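Pyridine nucleotide-disulfide oxidoreductase-like protein (Myceliophthora thermophila, PDB 5MQ6) catalyses the FAD- and NADPH-dependent Baeyer-Villiger oxidation of ketones, bulky polycyclic ones especially, inserting one oxygen atom beside the carbonyl to give esters or lactones. Local coordinates at residues I109-F118 with L173-V183; T301-Q310 with Y420-D431. All coordinates share one frame; numbering follows the deposited sequence.

Two dinucleotides serve this flavoprotein, and each contact takes part in binding one of them. Contact 1 comes first along the chain and is complete before contact 2 begins. It joins strand 109-112 to 177-178 in the mixed sheet of the FAD-binding region and meets the adenine and ribose of FAD. Contact 2 pairs strand 305-306, which follows strand 294-299 of the five-stranded parallel sheet, with the distant strand 428-429, a two-stranded sheet of their own; it meets the 2'-phosphate of NADPH, with Arg-426 beside the other ribose. The contacts share no strand. The centres of contact 1 and contact 2 lie about 34 Å apart, on opposite sides of the chain's centre; the nearest atoms of contact 1 and contact 2 are about 19 Å apart.

Contact 1 (I109-F118 with L173-V183); sequences ILMVDAAGGF and LHDKALFRSNV. With FAD (flavin-adenine dinucleotide), chain B.
Phe-179 drives its ring edge into the face of Phe-118, with CZ 3.6 Å above the middle of that ring and the two planes at 84°. This is a T-shaped stack, and Phe-118 passes the pattern on: its own edge is turned to the imidazole face of His-174, offset, with the centroids 5.4 Å apart. Phe-118 CG stands anti to the carbonyl carbon (chi1 -65°), which brings the ring to 173-183, where its CZ also meets Ala-177 CB. One face of Phe-179 lies under the backbone of Gly-117, whose CA makes a CH-pi contact 3.5 Å from the ring centroid. An alanine in place of Phe-179 is likely to leave Gly-117 CA without its ring and the face of Phe-118 without its edge partner, opening a gap in the aromatic cluster.

Beside the cluster the backbones pair in parallel: Met-111 N gives a nearly straight bond to Lys-176 O (2.8 Å), and Leu-178 N answers to Met-111 O. Past the strand end, Asp-113 OD1 accepts from Ala-115 N, an Asx turn, and also from FAD O3B at 2.7 Å. This acidic grip on the ribose, just past the second strand of the beta-alpha-beta unit 78-84, 88-99 and 109-112, is that of classical Rossmann folds. The adenine is read by backbone: Ala-114 N bonds to FAD N3A, and Val-183 N to FAD N1A (3.0 Å).

Strand 78-84 pairs with the other side of strand 109-112, helix 88-99 packs on Phe-118 and Leu-173, and strand 194-201 meets Leu-178, Ser-181 and Val-183.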
loop_
_atom_site.group_PDB
_atom_site.type_symbol
_atom_site.label_atom_id
_atom_site.label_comp_id
_atom_site.label_asym_id
_atom_site.label_seq_id
_atom_site.Cartn_x
_atom_site.Cartn_y
_atom_site.Cartn_z
ATOM N N ILE A 109 2.745 -25.551 2.869
ATOM C CA ILE A 109 2.955 -24.108 2.818
ATOM C C ILE A 109 4.407 -23.772 3.015
ATOM O O ILE A 109 5.000 -24.217 3.985
ATOM C CB ILE A 109 2.127 -23.354 3.880
ATOM C CG1 ILE A 109 0.608 -23.455 3.533
ATOM C CG2 ILE A 109 2.596 -21.845 3.960
ATOM C CD1 ILE A 109 -0.318 -22.706 4.511
ATOM N N LEU A 110 4.951 -22.927 2.115
ATOM C CA LEU A 110 6.120 -22.148 2.352
ATOM C C LEU A 110 5.798 -20.724 2.047
ATOM O O LEU A 110 5.428 -20.403 0.931
ATOM C CB LEU A 110 7.361 -22.630 1.571
ATOM C CG LEU A 110 8.647 -21.845 1.942
ATOM C CD1 LEU A 110 9.135 -22.232 3.320
ATOM C CD2 LEU A 110 9.763 -22.059 0.934
ATOM N N MET A 111 5.994 -19.883 3.047
ATOM C CA MET A 111 5.864 -18.433 2.889
ATOM C C MET A 111 7.264 -17.917 2.666
ATOM O O MET A 111 8.209 -18.372 3.366
ATOM C CB MET A 111 5.218 -17.755 4.117
ATOM C CG MET A 111 3.871 -18.404 4.525
ATOM S SD MET A 111 3.205 -17.657 6.041
ATOM C CE MET A 111 2.580 -16.157 5.306
ATOM N N VAL A 112 7.404 -17.023 1.685
ATOM C CA VAL A 112 8.705 -16.463 1.323
ATOM C C VAL A 112 8.628 -14.965 1.359
ATOM O O VAL A 112 7.717 -14.342 0.779
ATOM C CB VAL A 112 9.174 -16.942 -0.080
ATOM C CG1 VAL A 112 10.609 -16.506 -0.435
ATOM C CG2 VAL A 112 9.095 -18.468 -0.111
ATOM N N ASP A 113 9.629 -14.353 2.002
ATOM C CA ASP A 113 9.640 -12.918 2.174
ATOM C C ASP A 113 11.100 -12.463 2.293
ATOM O O ASP A 113 11.914 -13.085 2.961
ATOM C CB ASP A 113 8.859 -12.570 3.443
ATOM C CG ASP A 113 8.345 -11.096 3.474
ATOM O OD1 ASP A 113 9.044 -10.181 2.984
ATOM O OD2 ASP A 113 7.242 -10.869 4.018
ATOM N N ALA A 114 11.398 -11.333 1.708
ATOM C CA ALA A 114 12.674 -10.624 1.846
ATOM C C ALA A 114 12.847 -10.068 3.248
ATOM O O ALA A 114 13.933 -9.928 3.674
ATOM C CB ALA A 114 12.784 -9.502 0.807
ATOM N N ALA A 115 11.788 -9.755 3.974
ATOM C CA ALA A 115 11.919 -9.351 5.372
ATOM C C ALA A 115 12.532 -10.402 6.229
ATOM O O ALA A 115 12.493 -11.596 5.916
ATOM C CB ALA A 115 10.553 -8.984 5.962
ATOM N N GLY A 116 13.021 -9.984 7.390
ATOM C CA GLY A 116 13.639 -10.924 8.363
ATOM C C GLY A 116 12.684 -11.661 9.279
ATOM O O GLY A 116 13.078 -12.509 10.143
ATOM N N GLY A 117 11.403 -11.384 9.108
ATOM C CA GLY A 117 10.403 -12.000 9.933
ATOM C C GLY A 117 9.012 -11.612 9.419
ATOM O O GLY A 117 8.883 -10.951 8.401
ATOM N N PHE A 118 7.992 -12.033 10.155
ATOM C CA PHE A 118 6.605 -11.777 9.777
ATOM C C PHE A 118 6.246 -10.304 9.900
ATOM O O PHE A 118 6.838 -9.573 10.705
ATOM C CB PHE A 118 5.631 -12.585 10.627
ATOM C CG PHE A 118 5.749 -14.063 10.428
ATOM C CD1 PHE A 118 5.115 -14.649 9.341
ATOM C CD2 PHE A 118 6.441 -14.875 11.327
ATOM C CE1 PHE A 118 5.169 -15.999 9.103
ATOM C CE2 PHE A 118 6.479 -16.305 11.125
ATOM C CZ PHE A 118 5.846 -16.826 9.985
ATOM N N LEU A 173 2.783 -21.173 11.988
ATOM C CA LEU A 173 3.438 -20.838 10.750
ATOM C C LEU A 173 4.901 -20.608 10.883
ATOM O O LEU A 173 5.562 -20.425 9.881
ATOM C CB LEU A 173 2.739 -19.605 10.125
ATOM C CG LEU A 173 1.276 -19.748 9.831
ATOM C CD1 LEU A 173 0.691 -18.460 9.230
ATOM C CD2 LEU A 173 1.118 -20.796 8.794
ATOM N N HIS A 174 5.439 -20.614 12.105
ATOM C CA HIS A 174 6.836 -20.288 12.282
ATOM C C HIS A 174 7.831 -21.151 11.560
ATOM O O HIS A 174 8.890 -20.688 11.201
ATOM C CB HIS A 174 7.215 -20.220 13.758
ATOM C CG HIS A 174 6.602 -19.044 14.451
ATOM N ND1 HIS A 174 7.067 -17.753 14.271
ATOM C CD2 HIS A 174 5.491 -18.935 15.207
ATOM C CE1 HIS A 174 6.340 -16.920 14.995
ATOM N NE2 HIS A 174 5.352 -17.601 15.536
ATOM N N ASP A 175 7.525 -22.411 11.395
ATOM C CA ASP A 175 8.420 -23.358 10.723
ATOM C C ASP A 175 7.961 -23.492 9.289
ATOM O O ASP A 175 8.287 -24.473 8.672
ATOM C CB ASP A 175 8.219 -24.725 11.419
ATOM C CG ASP A 175 6.679 -25.136 11.450
ATOM O OD1 ASP A 175 5.776 -24.209 11.491
ATOM O OD2 ASP A 175 6.365 -26.370 11.434
ATOM N N LYS A 176 7.146 -22.575 8.748
ATOM C CA LYS A 176 6.755 -22.633 7.327
ATOM C C LYS A 176 7.088 -21.353 6.524
ATOM O O LYS A 176 6.427 -20.998 5.553
ATOM C CB LYS A 176 5.289 -22.921 7.330
ATOM C CG LYS A 176 4.946 -24.293 7.986
ATOM C CD LYS A 176 3.454 -24.489 7.955
ATOM C CE LYS A 176 3.054 -25.936 8.330
ATOM N NZ LYS A 176 2.533 -25.968 9.651
ATOM N N ALA A 177 8.120 -20.687 6.949
ATOM C CA ALA A 177 8.572 -19.460 6.375
ATOM C C ALA A 177 10.057 -19.419 6.082
ATOM O O ALA A 177 10.880 -19.843 6.828
ATOM C CB ALA A 177 8.204 -18.325 7.293
ATOM N N LEU A 178 10.377 -18.834 4.954
ATOM C CA LEU A 178 11.684 -18.586 4.544
ATOM C C LEU A 178 11.869 -17.058 4.434
ATOM O O LEU A 178 11.312 -16.393 3.563
ATOM C CB LEU A 178 11.939 -19.297 3.237
ATOM C CG LEU A 178 13.232 -18.945 2.532
ATOM C CD1 LEU A 178 14.466 -19.374 3.410
ATOM C CD2 LEU A 178 13.202 -19.548 1.157
ATOM N N PHE A 179 12.703 -16.514 5.309
ATOM C CA PHE A 179 12.891 -15.042 5.372
ATOM C C PHE A 179 14.218 -14.642 4.717
ATOM O O PHE A 179 14.989 -15.520 4.239
ATOM C CB PHE A 179 12.814 -14.560 6.848
ATOM C CG PHE A 179 11.494 -14.737 7.446
ATOM C CD1 PHE A 179 10.402 -14.056 6.931
ATOM C CD2 PHE A 179 11.307 -15.611 8.486
ATOM C CE1 PHE A 179 9.126 -14.233 7.471
ATOM C CE2 PHE A 179 10.077 -15.753 9.028
ATOM C CZ PHE A 179 8.964 -15.067 8.502
ATOM N N ARG A 180 14.463 -13.343 4.678
ATOM C CA ARG A 180 15.647 -12.789 4.048
ATOM C C ARG A 180 15.780 -13.182 2.592
ATOM O O ARG A 180 16.892 -13.139 2.029
ATOM C CB ARG A 180 16.938 -13.205 4.793
ATOM C CG ARG A 180 16.889 -12.880 6.280
ATOM C CD ARG A 180 18.149 -13.368 7.006
ATOM N NE ARG A 180 18.262 -14.821 6.980
ATOM C CZ ARG A 180 19.289 -15.516 7.461
ATOM N NH1 ARG A 180 20.259 -14.909 8.073
ATOM N NH2 ARG A 180 19.328 -16.829 7.373
ATOM N N SER A 181 14.686 -13.579 1.961
ATOM C CA SER A 181 14.786 -14.137 0.643
ATOM C C SER A 181 14.097 -13.309 -0.440
ATOM O O SER A 181 12.889 -13.064 -0.380
ATOM C CB SER A 181 14.245 -15.555 0.696
ATOM O OG SER A 181 15.031 -16.330 1.521
ATOM N N ASN A 182 14.830 -12.993 -1.485
ATOM C CA ASN A 182 14.309 -12.315 -2.627
ATOM C C ASN A 182 13.953 -13.285 -3.708
ATOM O O ASN A 182 14.805 -14.015 -4.226
ATOM C CB ASN A 182 15.326 -11.301 -3.149
ATOM C CG ASN A 182 14.801 -10.497 -4.346
ATOM O OD1 ASN A 182 13.601 -10.128 -4.452
ATOM N ND2 ASN A 182 15.707 -10.198 -5.265
ATOM N N VAL A 183 12.701 -13.239 -4.122
ATOM C CA VAL A 183 12.238 -14.020 -5.283
ATOM C C VAL A 183 12.522 -13.206 -6.505
ATOM O O VAL A 183 12.170 -12.035 -6.541
ATOM C CB VAL A 183 10.715 -14.346 -5.210
ATOM C CG1 VAL A 183 10.322 -15.215 -6.372
ATOM C CG2 VAL A 183 10.375 -15.021 -3.878
HETATM P PA FAD B . 3.197 -6.061 2.685
HETATM O O1A FAD B . 3.887 -5.030 1.856
HETATM O O2A FAD B . 2.800 -5.773 4.122
HETATM O O5B FAD B . 4.121 -7.375 2.706
HETATM C C5B FAD B . 4.649 -7.870 1.522
HETATM C C4B FAD B . 6.034 -8.414 1.807
HETATM O O4B FAD B . 6.454 -9.112 0.620
HETATM C C3B FAD B . 7.112 -7.377 2.112
HETATM O O3B FAD B . 7.888 -7.802 3.202
HETATM C C2B FAD B . 7.944 -7.347 0.860
HETATM O O2B FAD B . 9.284 -6.995 1.107
HETATM C C1B FAD B . 7.792 -8.771 0.372
HETATM N N9A FAD B . 8.109 -8.924 -1.027
HETATM C C8A FAD B . 7.592 -8.205 -2.064
HETATM N N7A FAD B . 8.170 -8.625 -3.185
HETATM C C5A FAD B . 9.068 -9.587 -2.915
HETATM C C6A FAD B . 9.965 -10.431 -3.724
HETATM N N6A FAD B . 10.116 -10.359 -5.030
HETATM N N1A FAD B . 10.622 -11.321 -3.025
HETATM C C2A FAD B . 10.540 -11.433 -1.678
HETATM N N3A FAD B . 9.784 -10.732 -0.864
HETATM C C4A FAD B . 9.036 -9.762 -1.476
HETATM N N1 FAD B . -2.868 0.433 4.801
HETATM C C2 FAD B . -4.068 0.530 5.462
HETATM O O2 FAD B . -5.083 0.034 4.988
HETATM N N3 FAD B . -4.150 1.170 6.637
HETATM C C4 FAD B . -3.055 1.728 7.176
HETATM O O4 FAD B . -3.192 2.291 8.254
HETATM C C4X FAD B . -1.722 1.682 6.551
HETATM N N5 FAD B . -0.582 2.260 7.059
HETATM C C5X FAD B . 0.573 2.131 6.360
HETATM C C6 FAD B . 1.817 2.750 6.868
HETATM C C7 FAD B . 3.019 2.557 6.034
HETATM C C7M FAD B . 4.348 3.139 6.458
HETATM C C8 FAD B . 2.997 1.811 4.742
HETATM C C8M FAD B . 4.235 1.599 3.873
HETATM C C9 FAD B . 1.813 1.258 4.295
HETATM C C9A FAD B . 0.614 1.391 5.050
HETATM N N10 FAD B . -0.564 0.827 4.530
HETATM C C10 FAD B . -1.734 0.944 5.286
HETATM C "C1'" FAD B . -0.586 0.024 3.287
HETATM C "C2'" FAD B . -0.038 -1.408 3.690
HETATM O "O2'" FAD B . 1.022 -1.770 2.794
HETATM C "C3'" FAD B . -1.129 -2.532 3.755
HETATM O "O3'" FAD B . -2.123 -2.164 4.716
HETATM C "C4'" FAD B . -0.680 -3.932 4.236
HETATM O "O4'" FAD B . 0.274 -3.936 5.388
HETATM C "C5'" FAD B . -0.110 -4.736 3.049
HETATM O "O5'" FAD B . -0.093 -6.140 3.452
HETATM P P FAD B . 0.560 -7.106 2.327
HETATM O O1P FAD B . 0.937 -8.417 3.111
HETATM O O2P FAD B . -0.402 -7.080 1.131
HETATM O O3P FAD B . 1.895 -6.313 1.780
#

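Contact 2 (T301-Q310 with Y420-D431); sequences TPSGVWWRGQ and YPTWCKRPTFSD. With NDP (NADPH dihydro-nicotinamide-adenine-dinucleotide phosphate), chain C.
The guanidinium of Arg-308 lies almost flat against Phe-429, its plane 12° from that of the ring; CZ sits 3.5 Å from Phe-429 CB, while NH2 reaches over the ring toward its rim. Bends at chi2 (76°) and chi3 (-65°) fold the arginine back into this position, and its NH1 bonds to Asp-133 O. Alongside, Asp-431 grips two successive amides: OD2 takes Gly-309 N at 2.7 Å from the syn side, and OD1 takes Arg-308 N from above the carboxylate plane. The close packing continues through a two-stranded parallel sheet, in which Trp-306 N bonds to Thr-428 O (3.0 Å) and Ser-430 N to Trp-306 O. Thr-428 OG1 adds a bond to Gly-304 O, and Ile-282 of helix 279-289 packs against Val-305 and Thr-428.

Toward NADPH the segments draw apart. Gly-304 N and Arg-426 O are bridged by a water, and Tyr-420 OH spans the separation to a lone pair of Pro-302 O, in the carbonyl plane, at 2.8 Å. Beyond it the NADPH 2'-phosphate is held from both segments, by Thr-301 OG1 on NDP O2X (2.6 Å) and Lys-425 NZ on NDP O3X (2.8 Å).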
loop_
_atom_site.group_PDB
_atom_site.type_symbol
_atom_site.label_atom_id
_atom_site.label_comp_id
_atom_site.label_asym_id
_atom_site.label_seq_id
_atom_site.Cartn_x
_atom_site.Cartn_y
_atom_site.Cartn_z
ATOM N N THR A 301 4.987 19.130 -1.805
ATOM C CA THR A 301 3.507 19.268 -1.749
ATOM C C THR A 301 2.977 19.023 -0.347
ATOM O O THR A 301 3.140 17.948 0.215
ATOM C CB THR A 301 2.788 18.346 -2.739
ATOM O OG1 THR A 301 3.369 18.525 -4.017
ATOM C CG2 THR A 301 1.299 18.709 -2.926
ATOM N N PRO A 302 2.301 20.021 0.230
ATOM C CA PRO A 302 1.760 19.794 1.544
ATOM C C PRO A 302 0.693 18.670 1.569
ATOM O O PRO A 302 0.019 18.471 0.596
ATOM C CB PRO A 302 1.121 21.133 1.885
ATOM C CG PRO A 302 0.767 21.731 0.563
ATOM C CD PRO A 302 1.875 21.311 -0.344
ATOM N N SER A 303 0.574 17.943 2.682
ATOM C CA SER A 303 -0.605 17.073 2.958
ATOM C C SER A 303 -1.790 17.872 3.513
ATOM O O SER A 303 -1.626 18.903 4.226
ATOM C CB SER A 303 -0.262 15.977 3.986
ATOM O OG SER A 303 0.484 14.912 3.365
ATOM N N GLY A 304 -2.983 17.407 3.176
ATOM C CA GLY A 304 -4.146 17.804 3.895
ATOM C C GLY A 304 -4.269 16.981 5.162
ATOM O O GLY A 304 -4.545 15.805 5.140
ATOM N N VAL A 305 -4.066 17.644 6.263
ATOM C CA VAL A 305 -3.952 17.070 7.544
ATOM C C VAL A 305 -5.236 17.265 8.346
ATOM O O VAL A 305 -5.573 18.372 8.779
ATOM C CB VAL A 305 -2.743 17.669 8.271
ATOM C CG1 VAL A 305 -2.592 17.006 9.655
ATOM C CG2 VAL A 305 -1.516 17.450 7.441
ATOM N N TRP A 306 -5.945 16.179 8.535
ATOM C CA TRP A 306 -7.229 16.220 9.269
ATOM C C TRP A 306 -6.995 15.735 10.694
ATOM O O TRP A 306 -5.867 15.449 11.053
ATOM C CB TRP A 306 -8.282 15.421 8.476
ATOM C CG TRP A 306 -9.728 15.687 8.771
ATOM C CD1 TRP A 306 -10.672 14.740 8.953
ATOM C CD2 TRP A 306 -10.397 16.975 8.949
ATOM N NE1 TRP A 306 -11.895 15.321 9.185
ATOM C CE2 TRP A 306 -11.776 16.687 9.170
ATOM C CE3 TRP A 306 -9.980 18.330 8.898
ATOM C CZ2 TRP A 306 -12.739 17.685 9.370
ATOM C CZ3 TRP A 306 -10.940 19.332 9.172
ATOM C CH2 TRP A 306 -12.312 19.005 9.380
ATOM N N TRP A 307 -8.032 15.673 11.512
ATOM C CA TRP A 307 -7.886 15.373 12.890
ATOM C C TRP A 307 -7.805 13.852 13.080
ATOM O O TRP A 307 -8.325 13.089 12.273
ATOM C CB TRP A 307 -9.039 15.934 13.690
ATOM C CG TRP A 307 -10.426 15.361 13.306
ATOM C CD1 TRP A 307 -11.240 15.829 12.350
ATOM C CD2 TRP A 307 -11.106 14.274 13.913
ATOM N NE1 TRP A 307 -12.395 15.097 12.294
ATOM C CE2 TRP A 307 -12.356 14.137 13.249
ATOM C CE3 TRP A 307 -10.804 13.401 14.968
ATOM C CZ2 TRP A 307 -13.272 13.161 13.579
ATOM C CZ3 TRP A 307 -11.717 12.454 15.318
ATOM C CH2 TRP A 307 -12.933 12.320 14.633
ATOM N N ARG A 308 -7.100 13.443 14.146
ATOM C CA ARG A 308 -6.943 12.016 14.483
ATOM C C ARG A 308 -7.860 11.499 15.574
ATOM O O ARG A 308 -8.530 10.446 15.401
ATOM C CB ARG A 308 -5.502 11.736 14.857
ATOM C CG ARG A 308 -5.152 10.307 15.300
ATOM C CD ARG A 308 -5.087 9.404 14.103
ATOM N NE ARG A 308 -6.416 9.257 13.448
ATOM C CZ ARG A 308 -6.613 8.552 12.306
ATOM N NH1 ARG A 308 -5.606 7.895 11.688
ATOM N NH2 ARG A 308 -7.835 8.461 11.794
ATOM N N GLY A 309 -7.868 12.147 16.745
ATOM C CA GLY A 309 -8.657 11.612 17.808
ATOM C C GLY A 309 -8.315 10.234 18.374
ATOM O O GLY A 309 -9.187 9.360 18.579
ATOM N N GLN A 310 -7.043 10.068 18.676
ATOM C CA GLN A 310 -6.520 8.863 19.314
ATOM C C GLN A 310 -7.137 8.804 20.683
ATOM O O GLN A 310 -7.381 9.858 21.282
ATOM C CB GLN A 310 -5.011 8.875 19.381
ATOM C CG GLN A 310 -4.400 7.735 20.205
ATOM C CD GLN A 310 -4.607 6.361 19.547
ATOM O OE1 GLN A 310 -5.738 5.917 19.283
ATOM N NE2 GLN A 310 -3.511 5.660 19.305
ATOM N N TYR A 420 -5.798 20.775 -3.514
ATOM C CA TYR A 420 -6.177 19.751 -4.461
ATOM C C TYR A 420 -7.357 18.996 -3.875
ATOM O O TYR A 420 -7.493 18.968 -2.669
ATOM C CB TYR A 420 -5.042 18.743 -4.715
ATOM C CG TYR A 420 -4.317 18.255 -3.511
ATOM C CD1 TYR A 420 -4.842 17.256 -2.675
ATOM C CD2 TYR A 420 -3.083 18.771 -3.186
ATOM C CE1 TYR A 420 -4.137 16.797 -1.556
ATOM C CE2 TYR A 420 -2.368 18.320 -2.102
ATOM C CZ TYR A 420 -2.909 17.355 -1.303
ATOM O OH TYR A 420 -2.224 17.022 -0.233
ATOM N N PRO A 421 -8.161 18.324 -4.718
ATOM C CA PRO A 421 -9.244 17.501 -4.174
ATOM C C PRO A 421 -8.740 16.396 -3.217
ATOM O O PRO A 421 -7.656 15.859 -3.402
ATOM C CB PRO A 421 -9.834 16.856 -5.404
ATOM C CG PRO A 421 -9.406 17.691 -6.554
ATOM C CD PRO A 421 -8.104 18.299 -6.178
ATOM N N THR A 422 -9.526 16.101 -2.202
ATOM C CA THR A 422 -9.211 15.113 -1.194
ATOM C C THR A 422 -8.757 13.776 -1.838
ATOM O O THR A 422 -7.851 13.131 -1.349
ATOM C CB THR A 422 -10.442 14.826 -0.284
ATOM O OG1 THR A 422 -11.009 16.058 0.264
ATOM C CG2 THR A 422 -10.045 13.930 0.863
ATOM N N TRP A 423 -9.430 13.359 -2.907
ATOM C CA TRP A 423 -9.068 12.124 -3.558
ATOM C C TRP A 423 -7.663 12.023 -4.261
ATOM O O TRP A 423 -7.309 10.929 -4.642
ATOM C CB TRP A 423 -10.179 11.718 -4.507
ATOM C CG TRP A 423 -10.313 12.571 -5.745
ATOM C CD1 TRP A 423 -9.524 12.530 -6.853
ATOM C CD2 TRP A 423 -11.291 13.594 -5.987
ATOM N NE1 TRP A 423 -9.976 13.415 -7.776
ATOM C CE2 TRP A 423 -11.057 14.085 -7.283
ATOM C CE3 TRP A 423 -12.381 14.092 -5.254
ATOM C CZ2 TRP A 423 -11.835 15.087 -7.869
ATOM C CZ3 TRP A 423 -13.172 15.113 -5.828
ATOM C CH2 TRP A 423 -12.899 15.582 -7.145
ATOM N N CYS A 424 -6.900 13.110 -4.439
ATOM C CA CYS A 424 -5.650 13.081 -5.199
ATOM C C CYS A 424 -4.425 12.554 -4.444
ATOM O O CYS A 424 -3.420 12.258 -5.067
ATOM C CB CYS A 424 -5.291 14.487 -5.711
ATOM S SG CYS A 424 -6.412 15.133 -6.955
ATOM N N LYS A 425 -4.492 12.489 -3.118
ATOM C CA LYS A 425 -3.454 11.957 -2.276
ATOM C C LYS A 425 -4.099 11.235 -1.150
ATOM O O LYS A 425 -5.274 11.483 -0.817
ATOM C CB LYS A 425 -2.615 13.053 -1.598
ATOM C CG LYS A 425 -1.987 14.072 -2.500
ATOM C CD LYS A 425 -0.833 13.532 -3.348
ATOM C CE LYS A 425 0.220 14.605 -3.685
ATOM N NZ LYS A 425 1.488 13.971 -4.156
ATOM N N ARG A 426 -3.303 10.427 -0.471
ATOM C CA ARG A 426 -3.834 9.752 0.719
ATOM C C ARG A 426 -4.114 10.807 1.821
ATOM O O ARG A 426 -3.311 11.697 2.080
ATOM C CB ARG A 426 -3.008 8.565 1.253
ATOM C CG ARG A 426 -3.961 7.611 2.019
ATOM C CD ARG A 426 -3.323 6.337 2.437
ATOM N NE ARG A 426 -3.923 5.627 3.564
ATOM C CZ ARG A 426 -4.736 4.555 3.449
ATOM N NH1 ARG A 426 -5.188 4.112 2.270
ATOM N NH2 ARG A 426 -5.157 3.910 4.517
ATOM N N PRO A 427 -5.309 10.788 2.385
ATOM C CA PRO A 427 -5.503 11.735 3.495
ATOM C C PRO A 427 -4.661 11.285 4.706
ATOM O O PRO A 427 -4.358 10.083 4.830
ATOM C CB PRO A 427 -7.009 11.622 3.805
ATOM C CG PRO A 427 -7.513 10.450 3.029
ATOM C CD PRO A 427 -6.573 10.222 1.899
ATOM N N THR A 428 -4.318 12.240 5.562
ATOM C CA THR A 428 -3.420 12.035 6.735
ATOM C C THR A 428 -4.118 12.623 7.871
ATOM O O THR A 428 -4.987 13.499 7.694
ATOM C CB THR A 428 -2.072 12.734 6.563
ATOM O OG1 THR A 428 -2.273 14.166 6.515
ATOM C CG2 THR A 428 -1.464 12.278 5.268
ATOM N N PHE A 429 -3.844 12.088 9.058
ATOM C CA PHE A 429 -4.614 12.457 10.234
ATOM C C PHE A 429 -3.611 12.671 11.344
ATOM O O PHE A 429 -2.760 11.824 11.550
ATOM C CB PHE A 429 -5.591 11.375 10.604
ATOM C CG PHE A 429 -6.507 10.951 9.471
ATOM C CD1 PHE A 429 -6.069 9.981 8.517
ATOM C CD2 PHE A 429 -7.791 11.462 9.354
ATOM C CE1 PHE A 429 -6.855 9.597 7.463
ATOM C CE2 PHE A 429 -8.596 11.057 8.254
ATOM C CZ PHE A 429 -8.111 10.121 7.325
ATOM N N SER A 430 -3.671 13.822 12.027
ATOM C CA SER A 430 -2.780 14.117 13.098
ATOM C C SER A 430 -3.309 15.279 13.942
ATOM O O SER A 430 -3.776 16.340 13.392
ATOM C CB SER A 430 -1.412 14.517 12.553
ATOM O OG SER A 430 -0.561 14.758 13.683
ATOM N N ASP A 431 -3.207 15.079 15.264
ATOM C CA ASP A 431 -3.450 16.121 16.252
ATOM C C ASP A 431 -2.187 16.795 16.813
ATOM O O ASP A 431 -2.299 17.598 17.700
ATOM C CB ASP A 431 -4.303 15.537 17.386
ATOM C CG ASP A 431 -5.613 15.013 16.900
ATOM O OD1 ASP A 431 -6.159 15.608 15.921
ATOM O OD2 ASP A 431 -6.145 14.022 17.490
HETATM P PA NDP C . 4.745 9.471 0.138
HETATM O O1A NDP C . 5.166 8.955 -1.282
HETATM O O2A NDP C . 3.305 9.609 0.566
HETATM O O5B NDP C . 5.559 10.833 0.387
HETATM C C5B NDP C . 6.844 11.077 -0.147
HETATM C C4B NDP C . 7.057 12.556 0.104
HETATM O O4B NDP C . 8.346 12.965 -0.426
HETATM C C3B NDP C . 5.970 13.401 -0.569
HETATM O O3B NDP C . 5.465 14.358 0.381
HETATM C C2B NDP C . 6.746 13.983 -1.730
HETATM O O2B NDP C . 6.195 15.225 -2.258
HETATM C C1B NDP C . 8.135 14.138 -1.152
HETATM N N9A NDP C . 9.126 14.304 -2.216
HETATM C C8A NDP C . 9.343 13.507 -3.312
HETATM N N7A NDP C . 10.323 14.009 -4.088
HETATM C C5A NDP C . 10.705 15.144 -3.449
HETATM C C6A NDP C . 11.679 16.188 -3.738
HETATM N N6A NDP C . 12.404 16.070 -4.844
HETATM N N1A NDP C . 11.791 17.206 -2.859
HETATM C C2A NDP C . 11.030 17.324 -1.723
HETATM N N3A NDP C . 10.093 16.424 -1.381
HETATM C C4A NDP C . 9.919 15.346 -2.222
HETATM O O3 NDP C . 5.387 8.540 1.262
HETATM P PN NDP C . 4.976 8.281 2.832
HETATM O O1N NDP C . 6.064 7.292 3.361
HETATM O O2N NDP C . 4.815 9.580 3.589
HETATM O O5D NDP C . 3.533 7.548 2.775
HETATM C C5D NDP C . 3.394 6.371 1.909
HETATM C C4D NDP C . 2.124 5.601 2.222
HETATM O O4D NDP C . 2.225 4.948 3.507
HETATM C C3D NDP C . 0.970 6.576 2.468
HETATM O O3D NDP C . 0.489 7.345 1.302
HETATM C C2D NDP C . -0.005 5.710 3.294
HETATM O O2D NDP C . -0.728 4.764 2.440
HETATM C C1D NDP C . 0.969 5.073 4.284
HETATM P P2B NDP C . 5.113 15.157 -3.464
HETATM O O1X NDP C . 5.710 14.156 -4.463
HETATM O O2X NDP C . 5.060 16.517 -4.127
HETATM O O3X NDP C . 3.753 14.838 -2.825
HETATM O O HOH W 1 -3.500 14.592 1.963
#